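Local coordinates for putative epimerase (Burkholderia cenocepacia, PDB 4LW8), which is a putative NAD(P)-dependent sugar epimerase of the epimerase/dehydratase family, probably acting on a nucleotide sugar in the biosynthesis of lipopolysaccharide O-antigen, at residues I182-G190 against D223-Y234. Residues are numbered along the deposited sequence; the frame is centred on the assembly and turned at random.
Sequences IARPFNYTG and DFSDVRDVTAAY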
loop_
_atom_site.group_PDB
_atom_site.type_symbol
_atom_site.label_atom_id
_atom_site.label_comp_id
_atom_site.label_asym_id
_atom_site.label_seq_id
_atom_site.Cartn_x
_atom_site.Cartn_y
_atom_site.Cartn_z
ATOM N N ILE A 182 2.666 -1.096 15.712
ATOM C CA ILE A 182 2.180 -0.040 14.834
ATOM C C ILE A 182 1.177 0.842 15.585
ATOM O O ILE A 182 0.230 0.344 16.196
ATOM C CB ILE A 182 1.525 -0.616 13.538
ATOM C CG1 ILE A 182 2.557 -1.400 12.699
ATOM C CG2 ILE A 182 0.915 0.524 12.724
ATOM C CD1 ILE A 182 1.967 -2.229 11.558
ATOM N N ALA A 183 1.398 2.155 15.558
ATOM C CA ALA A 183 0.455 3.074 16.162
ATOM C C ALA A 183 -0.356 3.776 15.071
ATOM O O ALA A 183 0.190 4.151 14.027
ATOM C CB ALA A 183 1.188 4.083 17.065
ATOM N N ARG A 184 -1.670 3.882 15.268
ATOM C CA ARG A 184 -2.511 4.700 14.389
ATOM C C ARG A 184 -3.073 5.888 15.160
ATOM O O ARG A 184 -4.200 5.825 15.652
ATOM C CB ARG A 184 -3.664 3.891 13.779
ATOM C CG ARG A 184 -3.252 2.897 12.716
ATOM C CD ARG A 184 -4.404 1.962 12.369
ATOM N NE ARG A 184 -4.033 1.034 11.310
ATOM C CZ ARG A 184 -4.775 -0.002 10.930
ATOM N NH1 ARG A 184 -5.940 -0.238 11.518
ATOM N NH2 ARG A 184 -4.341 -0.803 9.960
ATOM N N PRO A 185 -2.285 6.966 15.288
ATOM C CA PRO A 185 -2.772 8.138 16.024
ATOM C C PRO A 185 -3.919 8.816 15.306
ATOM O O PRO A 185 -3.903 8.953 14.077
ATOM C CB PRO A 185 -1.546 9.070 16.066
ATOM C CG PRO A 185 -0.742 8.675 14.820
ATOM C CD PRO A 185 -0.909 7.166 14.773
ATOM N N PHE A 186 -4.919 9.234 16.059
ATOM C CA PHE A 186 -5.915 10.147 15.502
ATOM C C PHE A 186 -5.324 11.558 15.557
ATOM O O PHE A 186 -4.135 11.694 15.845
ATOM C CB PHE A 186 -7.247 10.018 16.248
ATOM C CG PHE A 186 -8.047 8.815 15.822
ATOM C CD1 PHE A 186 -7.557 7.529 16.039
ATOM C CD2 PHE A 186 -9.256 8.969 15.136
ATOM C CE1 PHE A 186 -8.268 6.410 15.618
ATOM C CE2 PHE A 186 -9.985 7.845 14.703
ATOM C CZ PHE A 186 -9.490 6.567 14.948
ATOM N N ASN A 187 -6.115 12.590 15.263
ATOM C CA ASN A 187 -5.610 13.968 15.269
ATOM C C ASN A 187 -5.029 14.365 16.606
ATOM O O ASN A 187 -5.635 14.125 17.651
ATOM C CB ASN A 187 -6.719 14.969 14.911
ATOM C CG ASN A 187 -7.518 14.526 13.706
ATOM O OD1 ASN A 187 -7.106 14.748 12.573
ATOM N ND2 ASN A 187 -8.648 13.856 13.946
ATOM N N TYR A 188 -3.870 15.009 16.580
ATOM C CA TYR A 188 -3.313 15.518 17.817
ATOM C C TYR A 188 -2.534 16.789 17.566
ATOM O O TYR A 188 -2.106 17.073 16.437
ATOM C CB TYR A 188 -2.438 14.462 18.506
ATOM C CG TYR A 188 -1.184 14.036 17.755
ATOM C CD1 TYR A 188 0.039 14.665 17.992
ATOM C CD2 TYR A 188 -1.214 12.986 16.835
ATOM C CE1 TYR A 188 1.196 14.268 17.329
ATOM C CE2 TYR A 188 -0.065 12.584 16.169
ATOM C CZ TYR A 188 1.140 13.228 16.422
ATOM O OH TYR A 188 2.284 12.824 15.769
ATOM N N THR A 189 -2.370 17.567 18.621
ATOM C CA THR A 189 -1.803 18.888 18.471
ATOM C C THR A 189 -1.144 19.315 19.773
ATOM O O THR A 189 -1.147 18.569 20.753
ATOM C CB THR A 189 -2.875 19.917 18.047
ATOM O OG1 THR A 189 -2.233 21.120 17.609
ATOM C CG2 THR A 189 -3.820 20.244 19.214
ATOM N N GLY A 190 -0.550 20.503 19.773
ATOM C CA GLY A 190 0.138 20.986 20.953
ATOM C C GLY A 190 1.113 22.069 20.562
ATOM O O GLY A 190 1.193 22.426 19.384
ATOM N N ASP A 223 -11.884 13.449 16.623
ATOM C CA ASP A 223 -11.151 13.036 17.817
ATOM C C ASP A 223 -9.816 13.779 17.880
ATOM O O ASP A 223 -8.980 13.617 16.991
ATOM C CB ASP A 223 -10.941 11.513 17.763
ATOM C CG ASP A 223 -10.348 10.935 19.040
ATOM O OD1 ASP A 223 -9.400 11.517 19.611
ATOM O OD2 ASP A 223 -10.826 9.863 19.461
ATOM N N PHE A 224 -9.618 14.599 18.914
ATOM C CA PHE A 224 -8.365 15.342 19.089
ATOM C C PHE A 224 -7.627 14.978 20.390
ATOM O O PHE A 224 -8.243 14.831 21.441
ATOM C CB PHE A 224 -8.620 16.848 19.085
ATOM C CG PHE A 224 -9.130 17.384 17.781
ATOM C CD1 PHE A 224 -8.258 17.661 16.742
ATOM C CD2 PHE A 224 -10.479 17.651 17.607
ATOM C CE1 PHE A 224 -8.729 18.167 15.531
ATOM C CE2 PHE A 224 -10.956 18.168 16.403
ATOM C CZ PHE A 224 -10.073 18.421 15.366
ATOM N N SER A 225 -6.304 14.856 20.315
ATOM C CA SER A 225 -5.492 14.542 21.501
ATOM C C SER A 225 -4.367 15.540 21.686
ATOM O O SER A 225 -3.959 16.237 20.751
ATOM C CB SER A 225 -4.885 13.127 21.405
ATOM O OG SER A 225 -5.891 12.131 21.316
ATOM N N ASP A 226 -3.869 15.589 22.909
ATOM C CA ASP A 226 -2.686 16.344 23.260
ATOM C C ASP A 226 -1.462 15.509 22.870
ATOM O O ASP A 226 -1.390 14.326 23.206
ATOM C CB ASP A 226 -2.710 16.644 24.769
ATOM C CG ASP A 226 -1.672 17.648 25.188
ATOM O OD1 ASP A 226 -0.470 17.420 24.936
ATOM O OD2 ASP A 226 -2.070 18.670 25.787
ATOM N N VAL A 227 -0.516 16.114 22.156
ATOM C CA VAL A 227 0.721 15.432 21.763
ATOM C C VAL A 227 1.450 14.800 22.977
ATOM O O VAL A 227 2.072 13.737 22.859
ATOM C CB VAL A 227 1.682 16.405 21.008
ATOM C CG1 VAL A 227 2.132 17.565 21.913
ATOM C CG2 VAL A 227 2.878 15.657 20.440
ATOM N N ARG A 228 1.331 15.416 24.150
ATOM C CA ARG A 228 1.964 14.865 25.340
ATOM C C ARG A 228 1.320 13.530 25.740
ATOM O O ARG A 228 2.023 12.600 26.134
ATOM C CB ARG A 228 1.891 15.863 26.498
ATOM C CG ARG A 228 2.752 17.093 26.291
ATOM C CD ARG A 228 2.439 18.188 27.278
ATOM N NE ARG A 228 1.068 18.670 27.126
ATOM C CZ ARG A 228 0.539 19.625 27.883
ATOM N NH1 ARG A 228 1.275 20.199 28.833
ATOM N NH2 ARG A 228 -0.714 20.006 27.693
ATOM N N ASP A 229 -0.001 13.423 25.602
ATOM C CA ASP A 229 -0.704 12.162 25.849
ATOM C C ASP A 229 -0.325 11.111 24.816
ATOM O O ASP A 229 -0.186 9.925 25.133
ATOM C CB ASP A 229 -2.230 12.340 25.806
ATOM C CG ASP A 229 -2.764 13.241 26.910
ATOM O OD1 ASP A 229 -2.025 13.559 27.865
ATOM O OD2 ASP A 229 -3.954 13.609 26.834
ATOM N N VAL A 230 -0.195 11.540 23.564
ATOM C CA VAL A 230 0.097 10.600 22.484
ATOM C C VAL A 230 1.489 9.978 22.685
ATOM O O VAL A 230 1.668 8.761 22.594
ATOM C CB VAL A 230 0.006 11.286 21.104
ATOM C CG1 VAL A 230 0.628 10.416 20.002
ATOM C CG2 VAL A 230 -1.463 11.663 20.764
ATOM N N THR A 231 2.473 10.805 23.000
ATOM C CA THR A 231 3.818 10.286 23.178
ATOM C C THR A 231 3.921 9.459 24.472
ATOM O O THR A 231 4.716 8.520 24.537
ATOM C CB THR A 231 4.857 11.426 23.125
ATOM O OG1 THR A 231 4.520 12.440 24.076
ATOM C CG2 THR A 231 4.866 12.049 21.712
ATOM N N ALA A 232 3.125 9.789 25.492
ATOM C CA ALA A 232 3.079 8.948 26.697
ATOM C C ALA A 232 2.578 7.542 26.336
ATOM O O ALA A 232 3.087 6.551 26.841
ATOM C CB ALA A 232 2.199 9.575 27.778
ATOM N N ALA A 233 1.583 7.469 25.457
ATOM C CA ALA A 233 1.075 6.192 24.952
ATOM C C ALA A 233 2.129 5.448 24.126
ATOM O O ALA A 233 2.285 4.237 24.253
ATOM C CB ALA A 233 -0.183 6.425 24.107
ATOM N N TYR A 234 2.844 6.182 23.279
ATOM C CA TYR A 234 3.928 5.618 22.490
ATOM C C TYR A 234 4.972 4.958 23.412
ATOM O O TYR A 234 5.423 3.837 23.160
ATOM C CB TYR A 234 4.600 6.699 21.632
ATOM C CG TYR A 234 3.836 7.127 20.373
ATOM C CD1 TYR A 234 2.535 6.689 20.133
ATOM C CD2 TYR A 234 4.435 7.956 19.421
ATOM C CE1 TYR A 234 1.842 7.074 18.986
ATOM C CE2 TYR A 234 3.751 8.349 18.266
ATOM C CZ TYR A 234 2.441 7.899 18.059
ATOM O OH TYR A 234 1.738 8.281 16.926
HETATM O O HOH W 1 -6.901 11.865 18.821
HETATM O O HOH W 2 2.947 10.094 15.508
#
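Y188 meets S225 where parallel strands 180-189 and 221-226 pair: S225 N donates to N187 O, T189 N to S225 O, and V227 N, in the first turn of the helix, to T189 O (2.9 Å). N187 adds a side-chain bond, its ND2 reaching D223 O at 3.1 Å with the acceptor lying in the amide plane, while its CB packs on CD1 of F224. For Y188, chi1 64° places CG between the backbone N and carbonyl carbon, turning the ring toward V227 and V230. V230 CG2 touches Y188 CB (3.7 Å), its CG1 lies over one face of both the Y188 and Y234 rings, and V227 CG2 approaches Y188 CE1 obliquely. Further back along strand 180-189, A183 CB touches Y234 CE1 and P185 CG meets Y234 OH (3.3 Å). One water joins the hydroxyls of Y188 and Y234; T30 also bonds Y188 OH. A second water is held by N187 O, D223 OD1 and S225 OG, and S251 also bonds that carboxylate oxygen. D226 N-caps helix 227-240, OD1 accepting from R228 N, while R228 NE and NH2 grip the D226 carboxylate side-on as a salt bridge. Within this Rossmann-type fold, helix 29-40 packs against Y188, V227 and Y234, and helix 308-321 touches T189, F224 and D226.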